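Local coordinates for DUF5348 domain-containing protein (Ruminococcus gnavus, PDB 3NRL), which is of unknown function, an all-beta bacterial protein of the DUF5348 family that folds as a small antiparallel sheet, at residues D38-K42 and D43-P47. Numbering follows the deposited sequence.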
loop_
_atom_site.group_PDB
_atom_site.type_symbol
_atom_site.label_atom_id
_atom_site.label_comp_id
_atom_site.label_asym_id
_atom_site.label_seq_id
_atom_site.Cartn_x
_atom_site.Cartn_y
_atom_site.Cartn_z
ATOM N N ASP A 38 -7.345 7.880 9.967
ATOM C CA ASP A 38 -8.414 8.036 8.976
ATOM C C ASP A 38 -8.065 7.302 7.688
ATOM O O ASP A 38 -6.895 7.180 7.336
ATOM C CB ASP A 38 -8.653 9.507 8.601
ATOM C CG ASP A 38 -9.126 10.359 9.765
ATOM O OD1 ASP A 38 -10.017 9.920 10.517
ATOM O OD2 ASP A 38 -8.618 11.491 9.906
ATOM N N VAL A 39 -9.095 6.831 6.992
ATOM C CA VAL A 39 -8.923 6.157 5.715
ATOM C C VAL A 39 -9.570 7.048 4.666
ATOM O O VAL A 39 -10.684 7.544 4.856
ATOM C CB VAL A 39 -9.637 4.788 5.652
ATOM C CG1 VAL A 39 -9.577 4.250 4.208
ATOM C CG2 VAL A 39 -8.984 3.797 6.608
ATOM N N LYS A 40 -8.867 7.251 3.561
ATOM C CA LYS A 40 -9.379 8.078 2.486
ATOM C C LYS A 40 -10.397 7.278 1.676
ATOM O O LYS A 40 -10.114 6.169 1.217
ATOM C CB LYS A 40 -8.227 8.523 1.584
ATOM C CG LYS A 40 -8.621 9.473 0.466
ATOM C CD LYS A 40 -8.997 10.836 1.012
ATOM C CE LYS A 40 -9.298 11.813 -0.118
ATOM N NZ LYS A 40 -8.150 11.955 -1.060
ATOM N N VAL A 41 -11.593 7.838 1.537
ATOM C CA VAL A 41 -12.657 7.214 0.768
ATOM C C VAL A 41 -13.144 8.308 -0.159
ATOM O O VAL A 41 -13.845 9.237 0.261
ATOM C CB VAL A 41 -13.808 6.740 1.662
ATOM C CG1 VAL A 41 -14.905 6.121 0.806
ATOM C CG2 VAL A 41 -13.290 5.736 2.675
ATOM N N LYS A 42 -12.749 8.195 -1.422
ATOM C CA LYS A 42 -13.082 9.183 -2.435
ATOM C C LYS A 42 -12.532 10.535 -1.980
ATOM O O LYS A 42 -11.321 10.739 -1.989
ATOM C CB LYS A 42 -14.597 9.251 -2.665
ATOM C CG LYS A 42 -14.974 9.992 -3.942
ATOM C CD LYS A 42 -16.469 9.927 -4.218
ATOM C CE LYS A 42 -16.824 10.673 -5.500
ATOM N NZ LYS A 42 -18.282 10.591 -5.813
ATOM N N ASP A 43 -13.401 11.448 -1.562
ATOM C CA ASP A 43 -12.942 12.764 -1.125
ATOM C C ASP A 43 -13.091 12.965 0.381
ATOM O O ASP A 43 -12.874 14.063 0.894
ATOM C CB ASP A 43 -13.732 13.855 -1.846
ATOM C CG ASP A 43 -15.221 13.778 -1.558
ATOM O OD1 ASP A 43 -15.844 12.746 -1.894
ATOM O OD2 ASP A 43 -15.768 14.748 -0.991
ATOM N N VAL A 44 -13.457 11.903 1.090
ATOM C CA VAL A 44 -13.662 11.997 2.529
ATOM C C VAL A 44 -12.722 11.125 3.343
ATOM O O VAL A 44 -12.261 10.087 2.874
ATOM C CB VAL A 44 -15.110 11.611 2.886
ATOM C CG1 VAL A 44 -15.316 11.675 4.379
ATOM C CG2 VAL A 44 -16.081 12.547 2.172
ATOM N N TRP A 45 -12.445 11.563 4.569
ATOM C CA TRP A 45 -11.594 10.818 5.481
ATOM C C TRP A 45 -12.510 10.166 6.511
ATOM O O TRP A 45 -13.262 10.855 7.203
ATOM C CB TRP A 45 -10.597 11.744 6.179
ATOM C CG TRP A 45 -9.550 12.295 5.269
ATOM C CD1 TRP A 45 -9.524 13.537 4.700
ATOM C CD2 TRP A 45 -8.361 11.627 4.831
ATOM N NE1 TRP A 45 -8.384 13.687 3.937
ATOM C CE2 TRP A 45 -7.652 12.530 4.004
ATOM C CE3 TRP A 45 -7.822 10.354 5.063
ATOM C CZ2 TRP A 45 -6.430 12.196 3.403
ATOM C CZ3 TRP A 45 -6.609 10.023 4.465
ATOM C CH2 TRP A 45 -5.926 10.944 3.649
ATOM N N VAL A 46 -12.443 8.840 6.602
ATOM C CA VAL A 46 -13.276 8.077 7.528
ATOM C C VAL A 46 -12.463 7.603 8.728
ATOM O O VAL A 46 -11.438 6.945 8.566
ATOM C CB VAL A 46 -13.870 6.829 6.825
ATOM C CG1 VAL A 46 -14.808 6.089 7.771
ATOM C CG2 VAL A 46 -14.592 7.241 5.547
ATOM N N PRO A 47 -12.916 7.928 9.951
ATOM C CA PRO A 47 -12.202 7.514 11.162
ATOM C C PRO A 47 -12.335 6.016 11.418
ATOM O O PRO A 47 -13.438 5.469 11.421
ATOM C CB PRO A 47 -12.870 8.343 12.258
ATOM C CG PRO A 47 -14.278 8.444 11.773
ATOM C CD PRO A 47 -14.085 8.757 10.294
#
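Lys40 lays its aliphatic chain across one face of the Trp45 indole: CD sits 3.8 Å from the centroid of the six-membered ring and 14° off the ring normal, a CH-pi contact. The chain gets there because CG is anti to the backbone N (chi1 -176°) and a bend at chi2 (70°) folds CD back over the ring, while Lys40 CB rests 3.6 Å from Trp45 CZ3. Asp38 CB lies 3.7 Å from Trp45 CE3, its side chain at about a right angle to that of the tryptophan; its carboxylate goes on to a salt bridge through OD2 with Arg72, which also makes a cation-pi contact with Trp45. Replacing Trp45 with an alanine would probably leave the Lys40 methylenes without their flat support and Arg72 without its aromatic partner. On the opposite face of the sheet, Val41 and Val46 meet diagonally, tightly packed with their CG2 methyls 3.5 Å apart. Between the strands, Val39 and Val46 exchange a pair of backbone hydrogen bonds, as do Val41 and Val44. The latter pair closes a type II' turn with Lys42 and Asp43 at its corners, one of the usual closures of a beta hairpin with a two-residue loop, here linking strands 36-41 and 44-52.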